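Local coordinates for nicotinate-nucleotide pyrophosphorylase (Pyrococcus furiosus, PDB 2I14), which probably joins nicotinate to the phosphoribosyl group of phosphoribosyl pyrophosphate, with ATP consumed, to give nicotinate mononucleotide for NAD biosynthesis, at residues 223-228 with 259-264; 234-239 with 268-273; 253-258 with 286-291. One frame throughout, in Å; residues are numbered along the deposited sequence.

Interaction 1: 223-228 with 259-264; sequences EAVMAA and WELKVR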
loop_
_atom_site.group_PDB
_atom_site.type_symbol
_atom_site.label_atom_id
_atom_site.label_comp_id
_atom_site.label_asym_id
_atom_site.label_seq_id
_atom_site.Cartn_x
_atom_site.Cartn_y
_atom_site.Cartn_z
ATOM N N GLU A 223 -25.895 20.860 -24.990
ATOM C CA GLU A 223 -26.712 20.013 -25.853
ATOM C C GLU A 223 -27.893 19.340 -25.163
ATOM O O GLU A 223 -28.834 18.892 -25.819
ATOM C CB GLU A 223 -25.839 18.951 -26.524
ATOM C CG GLU A 223 -24.890 19.510 -27.560
ATOM C CD GLU A 223 -24.274 18.428 -28.423
ATOM O OE1 GLU A 223 -25.032 17.667 -29.068
ATOM O OE2 GLU A 223 -23.029 18.342 -28.459
ATOM N N ALA A 224 -27.848 19.262 -23.842
ATOM C CA ALA A 224 -28.935 18.633 -23.115
ATOM C C ALA A 224 -30.193 19.484 -23.229
ATOM O O ALA A 224 -31.245 18.981 -23.633
ATOM C CB ALA A 224 -28.552 18.445 -21.665
ATOM N N VAL A 225 -30.087 20.772 -22.883
ATOM C CA VAL A 225 -31.243 21.667 -22.967
ATOM C C VAL A 225 -31.728 21.778 -24.407
ATOM O O VAL A 225 -32.933 21.781 -24.651
ATOM C CB VAL A 225 -30.952 23.083 -22.403
ATOM C CG1 VAL A 225 -30.755 23.007 -20.899
ATOM C CG2 VAL A 225 -29.749 23.683 -23.083
ATOM N N MET A 226 -30.797 21.860 -25.355
ATOM C CA MET A 226 -31.158 21.926 -26.769
ATOM C C MET A 226 -32.117 20.782 -27.091
ATOM O O MET A 226 -33.215 21.008 -27.603
ATOM C CB MET A 226 -29.915 21.795 -27.659
ATOM C CG MET A 226 -29.004 23.012 -27.675
ATOM S SD MET A 226 -27.448 22.685 -28.536
ATOM C CE MET A 226 -27.902 22.875 -30.260
ATOM N N ALA A 227 -31.697 19.556 -26.786
ATOM C CA ALA A 227 -32.512 18.372 -27.038
ATOM C C ALA A 227 -33.859 18.469 -26.332
ATOM O O ALA A 227 -34.839 17.863 -26.758
ATOM C CB ALA A 227 -31.773 17.128 -26.581
ATOM N N ALA A 228 -33.899 19.226 -25.240
ATOM C CA ALA A 228 -35.135 19.409 -24.478
ATOM C C ALA A 228 -36.023 20.386 -25.248
ATOM O O ALA A 228 -37.190 20.088 -25.553
ATOM C CB ALA A 228 -34.821 19.958 -23.094
ATOM N N TRP A 259 -29.508 19.468 -13.248
ATOM C CA TRP A 259 -29.804 20.813 -12.803
ATOM C C TRP A 259 -30.225 21.695 -13.953
ATOM O O TRP A 259 -31.351 22.187 -13.978
ATOM C CB TRP A 259 -28.599 21.425 -12.108
ATOM C CG TRP A 259 -28.820 22.835 -11.658
ATOM C CD1 TRP A 259 -28.415 23.970 -12.294
ATOM C CD2 TRP A 259 -29.455 23.256 -10.452
ATOM N NE1 TRP A 259 -28.748 25.071 -11.557
ATOM C CE2 TRP A 259 -29.390 24.663 -10.419
ATOM C CE3 TRP A 259 -30.076 22.578 -9.390
ATOM C CZ2 TRP A 259 -29.919 25.412 -9.363
ATOM C CZ3 TRP A 259 -30.603 23.322 -8.338
ATOM C CH2 TRP A 259 -30.519 24.725 -8.335
ATOM N N GLU A 260 -29.326 21.892 -14.911
ATOM C CA GLU A 260 -29.637 22.740 -16.053
ATOM C C GLU A 260 -30.983 22.400 -16.680
ATOM O O GLU A 260 -31.623 23.262 -17.275
ATOM C CB GLU A 260 -28.533 22.644 -17.101
ATOM C CG GLU A 260 -27.730 23.929 -17.253
ATOM C CD GLU A 260 -27.076 24.377 -15.948
ATOM O OE1 GLU A 260 -26.355 25.402 -15.953
ATOM O OE2 GLU A 260 -27.278 23.707 -14.921
ATOM N N LEU A 261 -31.408 21.144 -16.546
ATOM C CA LEU A 261 -32.686 20.730 -17.086
ATOM C C LEU A 261 -33.778 21.143 -16.131
ATOM O O LEU A 261 -34.770 21.758 -16.537
ATOM C CB LEU A 261 -32.734 19.217 -17.293
ATOM C CG LEU A 261 -32.019 18.673 -18.535
ATOM C CD1 LEU A 261 -32.198 17.170 -18.588
ATOM C CD2 LEU A 261 -32.571 19.324 -19.807
ATOM N N LYS A 262 -33.595 20.805 -14.860
ATOM C CA LYS A 262 -34.565 21.133 -13.815
ATOM C C LYS A 262 -34.845 22.644 -13.726
ATOM O O LYS A 262 -36.010 23.066 -13.644
ATOM C CB LYS A 262 -34.056 20.634 -12.465
ATOM C CG LYS A 262 -35.008 20.858 -11.311
ATOM C CD LYS A 262 -34.319 20.583 -9.980
ATOM C CE LYS A 262 -35.287 20.680 -8.810
ATOM N NZ LYS A 262 -34.622 20.413 -7.506
ATOM N N VAL A 263 -33.780 23.447 -13.735
ATOM C CA VAL A 263 -33.914 24.900 -13.670
ATOM C C VAL A 263 -34.778 25.420 -14.815
ATOM O O VAL A 263 -35.701 26.207 -14.596
ATOM C CB VAL A 263 -32.531 25.609 -13.723
ATOM C CG1 VAL A 263 -32.673 27.003 -14.302
ATOM C CG2 VAL A 263 -31.964 25.735 -12.329
ATOM N N ARG A 264 -34.477 24.977 -16.033
ATOM C CA ARG A 264 -35.229 25.405 -17.200
ATOM C C ARG A 264 -36.551 24.662 -17.341
ATOM O O ARG A 264 -37.076 24.508 -18.443
ATOM C CB ARG A 264 -34.380 25.236 -18.457
ATOM C CG ARG A 264 -33.139 26.100 -18.433
ATOM C CD ARG A 264 -32.266 25.906 -19.665
ATOM N NE ARG A 264 -31.061 26.721 -19.570
ATOM C CZ ARG A 264 -30.105 26.538 -18.662
ATOM N NH1 ARG A 264 -30.204 25.555 -17.771
ATOM N NH2 ARG A 264 -29.065 27.361 -18.617
#
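V225 and R264 cross obliquely where helix 220-228 meets the C-terminal end of helix 250-263. The short helical segments run at 40° to each other, with a closest axis approach of 9.5 Å. V225 CG1 does most of the touching. It sits anti to the carbonyl carbon (chi1 -68°), and it lies 3.5 Å from R264 CD. The same methyl is 3.7 Å from the carbonyl oxygen O of E260. R264 is extended from CG to NE, and its aliphatic part passes V225. The turn at chi4 (66°) then swings CZ out of the line of the chain. R264 NH1 gives a hydrogen bond of 2.7 Å to E260 O, in the helix it follows. The donor lies in the carbonyl plane, on a lone pair, and E260 O lies in turn close to the guanidinium plane. Beside this pair, the end of L261 comes nearer the other helix, and its CD2 methyl does the touching. L261 CD2 is 4.0 Å from A228 CB and 4.2 Å from V225 CG1. The backbone oxygen A224 O is also near L261 CD2. The acid end of E260 leads away from the contact and forms a salt bridge with K221. S325 of the second subunit packs on E260 and R264. Both helices belong to the C-terminal domain of the quinolinate phosphoribosyltransferase family, here at its outer layer. No hydrogen bond crosses between the segments. The helices are therefore joined by methyl and methylene contacts, while the polar end of R264 is held by E260 O in the last turns of helix 250-263.

Interaction 2: 234-239 with 268-273; sequences KLFAVR and WVKIFV. With PCP (1-alpha-pyrophosphoryl-2-alpha,3-alpha-dihydroxy-4-beta-cyclopentane-methanol-5-phosphate), chain I.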
loop_
_atom_site.group_PDB
_atom_site.type_symbol
_atom_site.label_atom_id
_atom_site.label_comp_id
_atom_site.label_asym_id
_atom_site.label_seq_id
_atom_site.Cartn_x
_atom_site.Cartn_y
_atom_site.Cartn_z
ATOM N N LYS A 234 -41.303 14.800 -26.243
ATOM C CA LYS A 234 -41.057 13.665 -27.119
ATOM C C LYS A 234 -39.719 13.071 -26.686
ATOM O O LYS A 234 -39.393 11.928 -27.012
ATOM C CB LYS A 234 -40.976 14.125 -28.580
ATOM C CG LYS A 234 -42.313 14.447 -29.233
ATOM C CD LYS A 234 -42.971 13.190 -29.805
ATOM C CE LYS A 234 -43.276 12.154 -28.725
ATOM N NZ LYS A 234 -43.751 10.872 -29.310
ATOM N N LEU A 235 -38.959 13.871 -25.940
ATOM C CA LEU A 235 -37.646 13.485 -25.442
ATOM C C LEU A 235 -37.796 12.634 -24.194
ATOM O O LEU A 235 -37.889 13.155 -23.091
ATOM C CB LEU A 235 -36.825 14.742 -25.126
ATOM C CG LEU A 235 -35.385 14.583 -24.648
ATOM C CD1 LEU A 235 -34.589 13.876 -25.715
ATOM C CD2 LEU A 235 -34.787 15.942 -24.349
ATOM N N PHE A 236 -37.819 11.319 -24.373
ATOM C CA PHE A 236 -37.958 10.406 -23.251
ATOM C C PHE A 236 -36.787 10.444 -22.283
ATOM O O PHE A 236 -36.975 10.315 -21.071
ATOM C CB PHE A 236 -38.122 8.970 -23.730
ATOM C CG PHE A 236 -38.049 7.974 -22.618
ATOM C CD1 PHE A 236 -38.849 8.124 -21.487
ATOM C CD2 PHE A 236 -37.165 6.910 -22.674
ATOM C CE1 PHE A 236 -38.767 7.226 -20.430
ATOM C CE2 PHE A 236 -37.074 6.007 -21.624
ATOM C CZ PHE A 236 -37.876 6.165 -20.498
ATOM N N ALA A 237 -35.580 10.597 -22.820
ATOM C CA ALA A 237 -34.389 10.639 -21.990
ATOM C C ALA A 237 -33.212 11.213 -22.739
ATOM O O ALA A 237 -33.239 11.357 -23.954
ATOM C CB ALA A 237 -34.048 9.238 -21.499
ATOM N N VAL A 238 -32.174 11.548 -21.991
ATOM C CA VAL A 238 -30.956 12.080 -22.571
ATOM C C VAL A 238 -29.843 11.089 -22.243
ATOM O O VAL A 238 -29.796 10.560 -21.134
ATOM C CB VAL A 238 -30.641 13.476 -21.986
ATOM C CG1 VAL A 238 -29.138 13.667 -21.841
ATOM C CG2 VAL A 238 -31.222 14.553 -22.900
ATOM N N ARG A 239 -28.960 10.820 -23.203
ATOM C CA ARG A 239 -27.865 9.875 -22.960
ATOM C C ARG A 239 -26.523 10.555 -22.752
ATOM O O ARG A 239 -26.119 11.401 -23.548
ATOM C CB ARG A 239 -27.730 8.881 -24.120
ATOM C CG ARG A 239 -26.959 7.617 -23.759
ATOM C CD ARG A 239 -26.859 6.636 -24.924
ATOM N NE ARG A 239 -25.687 6.889 -25.765
ATOM C CZ ARG A 239 -25.357 6.174 -26.839
ATOM N NH1 ARG A 239 -26.104 5.153 -27.229
ATOM N NH2 ARG A 239 -24.265 6.472 -27.518
ATOM N N TRP A 268 -39.270 15.831 -16.978
ATOM C CA TRP A 268 -39.696 14.482 -17.312
ATOM C C TRP A 268 -38.534 13.715 -17.914
ATOM O O TRP A 268 -38.460 12.485 -17.794
ATOM C CB TRP A 268 -40.856 14.536 -18.308
ATOM C CG TRP A 268 -40.502 15.264 -19.572
ATOM C CD1 TRP A 268 -40.137 14.712 -20.765
ATOM C CD2 TRP A 268 -40.412 16.684 -19.744
ATOM N NE1 TRP A 268 -39.821 15.698 -21.669
ATOM C CE2 TRP A 268 -39.981 16.918 -21.069
ATOM C CE3 TRP A 268 -40.649 17.782 -18.906
ATOM C CZ2 TRP A 268 -39.780 18.204 -21.575
ATOM C CZ3 TRP A 268 -40.448 19.060 -19.408
ATOM C CH2 TRP A 268 -40.018 19.260 -20.732
ATOM N N VAL A 269 -37.627 14.450 -18.557
ATOM C CA VAL A 269 -36.474 13.831 -19.186
ATOM C C VAL A 269 -35.555 13.158 -18.164
ATOM O O VAL A 269 -35.071 13.788 -17.218
ATOM C CB VAL A 269 -35.661 14.845 -20.034
ATOM C CG1 VAL A 269 -36.579 15.546 -21.013
ATOM C CG2 VAL A 269 -34.972 15.842 -19.148
ATOM N N LYS A 270 -35.343 11.861 -18.369
ATOM C CA LYS A 270 -34.506 11.043 -17.513
ATOM C C LYS A 270 -33.050 11.047 -17.980
ATOM O O LYS A 270 -32.729 11.488 -19.085
ATOM C CB LYS A 270 -35.031 9.618 -17.516
ATOM C CG LYS A 270 -36.489 9.477 -17.115
ATOM C CD LYS A 270 -36.975 8.058 -17.397
ATOM C CE LYS A 270 -38.344 7.805 -16.828
ATOM N NZ LYS A 270 -38.333 7.954 -15.352
ATOM N N ILE A 271 -32.171 10.547 -17.120
ATOM C CA ILE A 271 -30.754 10.480 -17.432
ATOM C C ILE A 271 -30.345 9.048 -17.719
ATOM O O ILE A 271 -30.350 8.198 -16.829
ATOM C CB ILE A 271 -29.896 10.999 -16.271
ATOM C CG1 ILE A 271 -30.359 12.404 -15.866
ATOM C CG2 ILE A 271 -28.433 11.037 -16.692
ATOM C CD1 ILE A 271 -30.162 13.457 -16.942
ATOM N N PHE A 272 -30.001 8.791 -18.974
ATOM C CA PHE A 272 -29.575 7.477 -19.407
ATOM C C PHE A 272 -28.074 7.565 -19.691
ATOM O O PHE A 272 -27.631 8.438 -20.444
ATOM C CB PHE A 272 -30.341 7.092 -20.662
ATOM C CG PHE A 272 -30.078 5.692 -21.127
ATOM C CD1 PHE A 272 -28.859 5.349 -21.715
ATOM C CD2 PHE A 272 -31.047 4.707 -20.974
ATOM C CE1 PHE A 272 -28.613 4.047 -22.142
ATOM C CE2 PHE A 272 -30.809 3.398 -21.396
ATOM C CZ PHE A 272 -29.594 3.066 -21.981
ATOM N N VAL A 273 -27.290 6.684 -19.068
ATOM C CA VAL A 273 -25.841 6.699 -19.270
ATOM C C VAL A 273 -25.275 5.373 -19.756
ATOM O O VAL A 273 -25.827 4.298 -19.517
ATOM C CB VAL A 273 -25.070 7.095 -17.981
ATOM C CG1 VAL A 273 -25.607 8.392 -17.422
ATOM C CG2 VAL A 273 -25.146 5.968 -16.960
HETATM C C1 PCP I . -20.299 2.656 -26.681
HETATM C C2 PCP I . -20.790 1.269 -27.154
HETATM C C3 PCP I . -22.060 1.003 -26.309
HETATM C C4 PCP I . -21.768 1.653 -24.939
HETATM C C5 PCP I . -20.924 2.817 -25.332
HETATM C CP PCP I . -21.082 0.719 -23.892
HETATM O O1 PCP I . -20.886 3.777 -27.532
HETATM O O2 PCP I . -21.101 1.278 -28.549
HETATM O O3 PCP I . -23.243 1.612 -26.858
HETATM O OP PCP I . -19.770 0.180 -24.283
HETATM P P PCP I . -18.531 -0.021 -23.237
HETATM O O1P PCP I . -17.952 -1.354 -23.511
HETATM O O2P PCP I . -19.114 0.077 -21.861
HETATM O O3P PCP I . -17.561 1.070 -23.544
HETATM P PA PCP I . -20.573 5.326 -27.347
HETATM O O1A PCP I . -19.062 5.475 -27.391
HETATM O O2A PCP I . -21.141 5.712 -25.997
HETATM O O3A PCP I . -21.314 5.979 -28.559
HETATM P PB PCP I . -21.605 5.616 -30.036
HETATM O O1B PCP I . -22.209 6.757 -30.784
HETATM O O2B PCP I . -22.550 4.524 -30.150
HETATM O O3B PCP I . -20.359 5.208 -30.747
#
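R239 and F272 lie side by side and point the same way, with R239 CG 3.6 Å from F272 CD1. The guanidinium and ring planes are 31° apart. R239 is bent at chi3 (89°), where NE leaves the line of the chain. R239 NH2 lies 3.2 Å from O3A of PCP, the oxygen that bridges the two phosphorus atoms of the diphosphate. The ligand oxygen lies at the edge of the guanidinium. An alanine here would probably leave the diphosphate without this positive group and open a gap beside the F272 ring. D241, a zinc ligand, makes a weak, long ion pair with R239. The backbone places R239 and F272 side by side. V238 N gives a hydrogen bond of 3.0 Å to K270 O, and F272 N one of 2.8 Å to V238 O. These are parallel strands of the TIM-barrel domain, joined through helix 250-263 in a beta-alpha-beta crossover. R239 and F272 share a face of the sheet with A237 and K270. Further back, F236 CE1 meets K270 CD at 3.6 Å. L235 CD2 packs on V269 CG1 at 3.8 Å, and W268 NE1 is hydrogen-bonded to G232 O. On the other face, I271 packs against I254 and V257 of the crossover helix.

Interaction 3: 253-258 with 286-291; sequences IIEEVR and VDVVDA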
loop_
_atom_site.group_PDB
_atom_site.type_symbol
_atom_site.label_atom_id
_atom_site.label_comp_id
_atom_site.label_asym_id
_atom_site.label_seq_id
_atom_site.Cartn_x
_atom_site.Cartn_y
_atom_site.Cartn_z
ATOM N N ILE A 253 -20.863 15.565 -13.352
ATOM C CA ILE A 253 -21.360 15.896 -14.687
ATOM C C ILE A 253 -22.832 15.505 -14.822
ATOM O O ILE A 253 -23.636 16.261 -15.361
ATOM C CB ILE A 253 -20.522 15.205 -15.803
ATOM C CG1 ILE A 253 -19.103 15.778 -15.816
ATOM C CG2 ILE A 253 -21.171 15.430 -17.171
ATOM C CD1 ILE A 253 -18.231 15.226 -16.939
ATOM N N ILE A 254 -23.190 14.333 -14.319
ATOM C CA ILE A 254 -24.569 13.879 -14.379
ATOM C C ILE A 254 -25.495 14.816 -13.610
ATOM O O ILE A 254 -26.605 15.107 -14.055
ATOM C CB ILE A 254 -24.727 12.483 -13.788
ATOM C CG1 ILE A 254 -23.969 11.473 -14.652
ATOM C CG2 ILE A 254 -26.209 12.146 -13.657
ATOM C CD1 ILE A 254 -24.050 10.040 -14.169
ATOM N N GLU A 255 -25.051 15.294 -12.455
ATOM C CA GLU A 255 -25.875 16.196 -11.674
ATOM C C GLU A 255 -26.102 17.525 -12.399
ATOM O O GLU A 255 -27.242 17.993 -12.521
ATOM C CB GLU A 255 -25.231 16.445 -10.316
ATOM C CG GLU A 255 -25.000 15.178 -9.518
ATOM C CD GLU A 255 -24.443 15.447 -8.126
ATOM O OE1 GLU A 255 -23.533 16.302 -8.000
ATOM O OE2 GLU A 255 -24.908 14.791 -7.163
ATOM N N GLU A 256 -25.017 18.122 -12.886
ATOM C CA GLU A 256 -25.080 19.389 -13.599
ATOM C C GLU A 256 -26.119 19.332 -14.706
ATOM O O GLU A 256 -26.844 20.297 -14.943
ATOM C CB GLU A 256 -23.706 19.713 -14.170
ATOM C CG GLU A 256 -23.599 21.011 -14.931
ATOM C CD GLU A 256 -22.152 21.340 -15.287
ATOM O OE1 GLU A 256 -21.902 22.138 -16.216
ATOM O OE2 GLU A 256 -21.242 20.801 -14.625
ATOM N N VAL A 257 -26.210 18.199 -15.384
ATOM C CA VAL A 257 -27.189 18.077 -16.451
ATOM C C VAL A 257 -28.580 18.125 -15.840
ATOM O O VAL A 257 -29.447 18.898 -16.285
ATOM C CB VAL A 257 -27.019 16.758 -17.252
ATOM C CG1 VAL A 257 -28.181 16.575 -18.230
ATOM C CG2 VAL A 257 -25.711 16.786 -18.017
ATOM N N ARG A 258 -28.793 17.303 -14.818
ATOM C CA ARG A 258 -30.085 17.280 -14.151
ATOM C C ARG A 258 -30.478 18.688 -13.713
ATOM O O ARG A 258 -31.645 19.064 -13.797
ATOM C CB ARG A 258 -30.032 16.381 -12.929
ATOM C CG ARG A 258 -29.747 14.955 -13.247
ATOM C CD ARG A 258 -29.499 14.205 -11.974
ATOM N NE ARG A 258 -30.724 13.826 -11.289
ATOM C CZ ARG A 258 -31.545 12.870 -11.707
ATOM N NH1 ARG A 258 -31.279 12.197 -12.819
ATOM N NH2 ARG A 258 -32.619 12.564 -10.996
ATOM N N VAL A 286 -25.508 5.428 -9.263
ATOM C CA VAL A 286 -26.861 4.865 -9.340
ATOM C C VAL A 286 -27.978 5.821 -8.970
ATOM O O VAL A 286 -28.955 5.980 -9.709
ATOM C CB VAL A 286 -27.066 3.683 -8.394
ATOM C CG1 VAL A 286 -27.899 2.633 -9.074
ATOM C CG2 VAL A 286 -25.746 3.154 -7.908
ATOM N N ASP A 287 -27.842 6.432 -7.797
ATOM C CA ASP A 287 -28.858 7.332 -7.277
ATOM C C ASP A 287 -29.051 8.626 -8.059
ATOM O O ASP A 287 -29.714 9.538 -7.591
ATOM C CB ASP A 287 -28.559 7.654 -5.807
ATOM C CG ASP A 287 -28.481 6.411 -4.942
ATOM O OD1 ASP A 287 -29.317 5.495 -5.130
ATOM O OD2 ASP A 287 -27.589 6.350 -4.069
ATOM N N VAL A 288 -28.501 8.717 -9.256
ATOM C CA VAL A 288 -28.657 9.936 -10.021
ATOM C C VAL A 288 -28.857 9.614 -11.498
ATOM O O VAL A 288 -28.963 10.503 -12.335
ATOM C CB VAL A 288 -27.422 10.836 -9.814
ATOM C CG1 VAL A 288 -27.473 12.048 -10.724
ATOM C CG2 VAL A 288 -27.356 11.276 -8.362
ATOM N N VAL A 289 -28.917 8.329 -11.815
ATOM C CA VAL A 289 -29.111 7.914 -13.192
ATOM C C VAL A 289 -30.346 7.031 -13.263
ATOM O O VAL A 289 -30.661 6.296 -12.321
ATOM C CB VAL A 289 -27.878 7.164 -13.730
ATOM C CG1 VAL A 289 -26.713 8.122 -13.856
ATOM C CG2 VAL A 289 -27.507 6.052 -12.794
ATOM N N ASP A 290 -31.043 7.112 -14.388
ATOM C CA ASP A 290 -32.264 6.360 -14.570
ATOM C C ASP A 290 -32.080 4.979 -15.166
ATOM O O ASP A 290 -32.696 4.015 -14.696
ATOM C CB ASP A 290 -33.243 7.178 -15.416
ATOM C CG ASP A 290 -33.833 8.350 -14.649
ATOM O OD1 ASP A 290 -33.169 9.409 -14.535
ATOM O OD2 ASP A 290 -34.967 8.195 -14.140
ATOM N N ALA A 291 -31.248 4.885 -16.205
ATOM C CA ALA A 291 -30.990 3.611 -16.868
ATOM C C ALA A 291 -29.555 3.515 -17.341
ATOM O O ALA A 291 -28.956 4.509 -17.768
ATOM C CB ALA A 291 -31.924 3.435 -18.030
#
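V288 lies in an irregular segment before strand 291-294, and its CA is 7.0 Å from that of E255 on helix 250-263. Three helix residues, I254, E255 and R258, reach it. The V288 CG1 methyl is anti to the backbone N (chi1 173°). It is modelled beside I254 CG2 and R258 CD; these separations are doubtful and carry no weight. E255 touches the same methyl from another direction, with its CG 4.2 Å from V288 CG1, and the two side chains cross at about a right angle. I254 also crosses V289 at about a right angle, and its CD1 is the branch that meets V289 CG1. The contact belongs to the outer layer of the TIM-barrel domain, where a helix covers the loop that leads into a parallel strand. The sheet continues the same apolar layer: I254 packs on I271, and V289 on V273. R258 is bent at chi3 (81°), which turns NE aside. The V288 carbonyl carbon C lies over one face of the guanidinium. R258 NH1 is close to V288 O, at 2.9 Å, but the angle is too poor for a hydrogen bond. D290 OD1 lies at the edge of the guanidinium, in its plane. Its salt bridge to R258 NH1 is long, at 3.8 Å. The stronger partner of D290 OD1 is the backbone N of I271, while D290 OD2 has a weak, long ion pair with K270 NZ. The positive charges of R258 and K270 would be expected to favour the ionised form of D290.

How the interactions relate
From the N terminus the chain passes through helix 220-228, strand 237-240, helix 250-263, strand 270-274, helix 279-283 and the loop before strand 291-294. Interaction 1 closes a loop of 30 residues, interaction 2 one of 28 and interaction 3 one of 27. None lies within another; each pair crosses. Interactions 1 and 3 share helix 250-263, interaction 3 using its middle and interaction 1 its C-terminal end. Interaction 2 joins the strands before and after that helix. It meets interaction 1 where L235 touches A227 and A228. It meets interaction 3 through probable backbone hydrogen bonds of 270-274 with D290 and A291. Together they tie two outer helices to three neighbouring strands of the barrel.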